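Local coordinates for protein prolyl endopeptidase (Myxococcus xanthus, PDB 2BKL) that probably cleaves oligopeptides on the carboxyl side of proline, and more slowly of alanine, as a serine peptidase of the prolyl oligopeptidase family, at residues P558-R564 against M622-F627. Coordinates in Å, arbitrary orientation, origin at the centre of the assembly. Residue numbers count along the deposited sequence, not the author numbering.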
ATOM      1  N   PRO A 558       0.192   8.646 -10.226  1.00  5.62           N
ATOM      2  CA  PRO A 558       0.999   7.691 -11.002  1.00  5.74           C
ATOM      3  C   PRO A 558       2.483   8.002 -11.186  1.00  5.93           C
ATOM      4  O   PRO A 558       2.902   9.174 -11.141  1.00  6.49           O
ATOM      5  CB  PRO A 558       0.348   7.756 -12.359  1.00  6.79           C
ATOM      6  CG  PRO A 558      -0.005   9.279 -12.501  1.00  6.25           C
ATOM      7  CD  PRO A 558      -0.503   9.600 -11.112  1.00  6.52           C
ATOM      8  N   LEU A 559       3.256   6.959 -11.492  1.00  5.34           N
ATOM      9  CA  LEU A 559       4.563   7.073 -12.137  1.00  6.76           C
ATOM     10  C   LEU A 559       4.378   6.877 -13.626  1.00  5.91           C
ATOM     11  O   LEU A 559       3.797   5.870 -14.040  1.00  5.33           O
ATOM     12  CB  LEU A 559       5.503   5.989 -11.596  1.00  7.00           C
ATOM     13  CG  LEU A 559       5.927   6.148 -10.145  1.00  7.02           C
ATOM     14  CD1 LEU A 559       6.543   4.882  -9.585  1.00 10.57           C
ATOM     15  CD2 LEU A 559       6.883   7.339  -9.996  1.00  8.01           C
ATOM     16  N   LEU A 560       4.874   7.818 -14.455  1.00  4.84           N
ATOM     17  CA  LEU A 560       4.676   7.748 -15.908  1.00  4.14           C
ATOM     18  C   LEU A 560       5.892   8.133 -16.747  1.00  6.11           C
ATOM     19  O   LEU A 560       5.998   7.656 -17.867  1.00  6.90           O
ATOM     20  CB  LEU A 560       3.425   8.534 -16.355  1.00  4.77           C
ATOM     21  CG  LEU A 560       2.111   8.080 -15.748  1.00  5.59           C
ATOM     22  CD1 LEU A 560       1.019   9.110 -15.854  1.00  6.00           C
ATOM     23  CD2 LEU A 560       1.653   6.783 -16.323  1.00  7.20           C
ATOM     24  N   ASP A 561       6.771   9.026 -16.260  1.00  5.32           N
ATOM     25  CA  ASP A 561       8.061   9.270 -16.923  1.00  4.46           C
ATOM     26  C   ASP A 561       9.102   8.416 -16.215  1.00  4.37           C
ATOM     27  O   ASP A 561       9.601   8.769 -15.132  1.00  6.41           O
ATOM     28  CB  ASP A 561       8.452  10.752 -16.893  1.00  4.99           C
ATOM     29  CG  ASP A 561       9.767  11.029 -17.549  1.00  5.08           C
ATOM     30  OD1 ASP A 561      10.557  10.077 -17.766  1.00  6.40           O
ATOM     31  OD2 ASP A 561      10.086  12.220 -17.871  1.00  7.40           O
ATOM     32  N   MET A 562       9.373   7.247 -16.781  1.00  5.18           N
ATOM     33  CA  MET A 562      10.236   6.273 -16.114  1.00  6.13           C
ATOM     34  C   MET A 562      11.708   6.506 -16.420  1.00  6.74           C
ATOM     35  O   MET A 562      12.562   5.860 -15.858  1.00  6.87           O
ATOM     36  CB  MET A 562       9.815   4.846 -16.461  1.00  6.05           C
ATOM     37  CG  MET A 562       8.411   4.553 -15.995  1.00  7.52           C
ATOM     38  SD  MET A 562       8.181   4.693 -14.204  1.00  7.94           S
ATOM     39  CE  MET A 562       9.227   3.448 -13.606  1.00 10.26           C
ATOM     40  N   VAL A 563      12.002   7.446 -17.317  1.00  5.79           N
ATOM     41  CA  VAL A 563      13.369   7.867 -17.576  1.00  6.84           C
ATOM     42  C   VAL A 563      13.839   8.840 -16.497  1.00  6.24           C
ATOM     43  O   VAL A 563      15.033   8.933 -16.220  1.00  7.54           O
ATOM     44  CB  VAL A 563      13.474   8.473 -18.996  1.00  6.93           C
ATOM     45  CG1 VAL A 563      14.860   9.038 -19.260  1.00  7.48           C
ATOM     46  CG2 VAL A 563      13.102   7.420 -20.040  1.00  7.22           C
ATOM     47  N   ARG A 564      12.907   9.574 -15.889  1.00  5.96           N
ATOM     48  CA  ARG A 564      13.256  10.601 -14.910  1.00  5.92           C
ATOM     49  C   ARG A 564      12.684  10.375 -13.494  1.00  6.83           C
ATOM     50  O   ARG A 564      12.914  11.163 -12.596  1.00  7.06           O
ATOM     51  CB  ARG A 564      12.833  11.980 -15.393  1.00  6.44           C
ATOM     52  CG  ARG A 564      13.565  12.427 -16.627  1.00  7.63           C
ATOM     53  CD  ARG A 564      13.145  13.753 -17.196  1.00  7.10           C
ATOM     54  NE  ARG A 564      13.263  14.885 -16.290  1.00  5.99           N
ATOM     55  CZ  ARG A 564      14.410  15.520 -15.995  1.00  6.47           C
ATOM     56  NH1 ARG A 564      15.582  15.071 -16.445  1.00  8.14           N
ATOM     57  NH2 ARG A 564      14.361  16.597 -15.212  1.00  8.24           N
ATOM     58  N   MET A 622       4.353  15.580 -10.853  1.00  6.21           N
ATOM     59  CA  MET A 622       4.703  16.013 -12.208  1.00  6.74           C
ATOM     60  C   MET A 622       4.350  14.937 -13.260  1.00  6.31           C
ATOM     61  O   MET A 622       4.079  15.262 -14.398  1.00  6.48           O
ATOM     62  CB  MET A 622       6.177  16.421 -12.315  1.00  7.78           C
ATOM     63  CG  MET A 622       7.185  15.289 -12.259  1.00  8.06           C
ATOM     64  SD  MET A 622       7.440  14.543 -13.856  1.00  9.08           S
ATOM     65  CE  MET A 622       8.844  13.491 -13.574  1.00 11.71           C
ATOM     66  N   HIS A 623       4.380  13.662 -12.889  1.00  6.10           N
ATOM     67  CA  HIS A 623       4.131  12.619 -13.846  1.00  4.63           C
ATOM     68  C   HIS A 623       2.751  12.763 -14.475  1.00  5.92           C
ATOM     69  O   HIS A 623       2.606  12.709 -15.684  1.00  6.06           O
ATOM     70  CB  HIS A 623       4.224  11.218 -13.206  1.00  5.59           C
ATOM     71  CG  HIS A 623       5.585  10.855 -12.719  1.00  4.37           C
ATOM     72  ND1 HIS A 623       6.548  10.301 -13.535  1.00  6.22           N
ATOM     73  CD2 HIS A 623       6.150  10.963 -11.481  1.00  4.81           C
ATOM     74  CE1 HIS A 623       7.633  10.064 -12.818  1.00  6.16           C
ATOM     75  NE2 HIS A 623       7.421  10.465 -11.574  1.00  5.67           N
ATOM     76  N   ALA A 624       1.740  12.974 -13.645  1.00  5.08           N
ATOM     77  CA  ALA A 624       0.378  13.108 -14.134  1.00  5.40           C
ATOM     78  C   ALA A 624       0.234  14.370 -14.990  1.00  6.06           C
ATOM     79  O   ALA A 624      -0.471  14.385 -15.971  1.00  7.94           O
ATOM     80  CB  ALA A 624      -0.562  13.140 -12.937  1.00  7.55           C
ATOM     81  N   ARG A 625       0.907  15.450 -14.623  1.00  6.14           N
ATOM     82  CA  ARG A 625       0.814  16.669 -15.426  1.00  4.76           C
ATOM     83  C   ARG A 625       1.381  16.469 -16.821  1.00  5.29           C
ATOM     84  O   ARG A 625       0.748  16.822 -17.823  1.00  6.19           O
ATOM     85  CB  ARG A 625       1.558  17.830 -14.765  1.00  5.62           C
ATOM     86  CG  ARG A 625       1.069  18.251 -13.394  1.00  6.14           C
ATOM     87  CD  ARG A 625       1.547  19.654 -12.939  1.00  5.95           C
ATOM     88  NE  ARG A 625       2.959  19.694 -12.571  1.00  6.32           N
ATOM     89  CZ  ARG A 625       3.472  19.480 -11.364  1.00  6.17           C
ATOM     90  NH1 ARG A 625       2.705  19.151 -10.348  1.00  8.16           N
ATOM     91  NH2 ARG A 625       4.788  19.594 -11.165  1.00  6.96           N
ATOM     92  N   LYS A 626       2.585  15.943 -16.907  1.00  5.36           N
ATOM     93  CA  LYS A 626       3.214  15.744 -18.214  1.00  5.26           C
ATOM     94  C   LYS A 626       2.411  14.759 -19.085  1.00  5.28           C
ATOM     95  O   LYS A 626       2.270  14.969 -20.303  1.00  5.34           O
ATOM     96  CB  LYS A 626       4.650  15.286 -18.076  1.00  5.76           C
ATOM     97  CG  LYS A 626       5.586  16.311 -17.421  1.00  6.23           C
ATOM     98  CD  LYS A 626       7.030  16.171 -17.860  1.00  6.43           C
ATOM     99  CE  LYS A 626       7.623  14.826 -17.565  1.00  6.61           C
ATOM    100  NZ  LYS A 626       9.102  14.789 -17.865  1.00  6.97           N
ATOM    101  N   PHE A 627       1.917  13.676 -18.480  1.00  4.68           N
ATOM    102  CA  PHE A 627       1.196  12.679 -19.247  1.00  5.20           C
ATOM    103  C   PHE A 627      -0.121  13.233 -19.745  1.00  5.28           C
ATOM    104  O   PHE A 627      -0.459  13.014 -20.900  1.00  6.21           O
ATOM    105  CB  PHE A 627       1.001  11.406 -18.422  1.00  5.28           C
ATOM    106  CG  PHE A 627       0.465  10.237 -19.201  1.00  4.87           C
ATOM    107  CD1 PHE A 627       1.295   9.527 -20.049  1.00  5.08           C
ATOM    108  CD2 PHE A 627      -0.877   9.848 -19.092  1.00  5.29           C
ATOM    109  CE1 PHE A 627       0.836   8.408 -20.715  1.00  5.85           C
ATOM    110  CE2 PHE A 627      -1.354   8.749 -19.789  1.00  6.85           C
ATOM    111  CZ  PHE A 627      -0.512   8.048 -20.609  1.00  5.50           C
TER
HETATM  112  O   HOH W   1       2.061  11.760 -10.499  1.00 13.17           O
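A buried salt bridge joins Asp-561 OD2 to Lys-626 NZ at 2.8 Å. Lys-626 also pairs with Glu-28 and Asp-22 from the N-terminal part of the chain, and Glu-28 binds Arg-564 as well; these acids offset the two like charges, whose Arg-564 NE and Lys-626 NZ lie 4.5 Å apart. The other carboxylate oxygen of Asp-561, OD1, turns back on its own loop and accepts weak hydrogen bonds from the backbone N of Val-563 and of Arg-564, both at 3.0 Å, the first in the pattern of an Asx turn. One turn of helix before Lys-626, His-623 reaches into the loop: Asp-561 N donates to His-623 ND1 (3.0 Å, 164°), so this imidazole nitrogen carries no proton. Above one face of the same ring sits Leu-559 CA, a CH-pi contact 4.1 Å from the centroid. In the alpha/beta-hydrolase fold of the catalytic domain, residues 558-564 follow strand 552-556 and helix 622-632 follows the adjacent parallel strand 607-613, so the contact ties together two connections that leave the C-terminal ends of neighbouring parallel strands. Leu-559 is a residue of the ligand pocket and touches the bound benzyloxycarbonyl-Ala-Pro. Farther along, Leu-560 CD1 packs 3.4 Å from Phe-627 CB, and Pro-558 CG lies 3.9 Å from Ala-624 CB; Met-610 of strand 607-613 touches Pro-558, Leu-560 and Phe-627, continuing this apolar layer onto the sheet. Beside it, a water lies 2.8 Å from Pro-558 O and accepts a weak hydrogen bond from Ala-624 N at 3.4 Å.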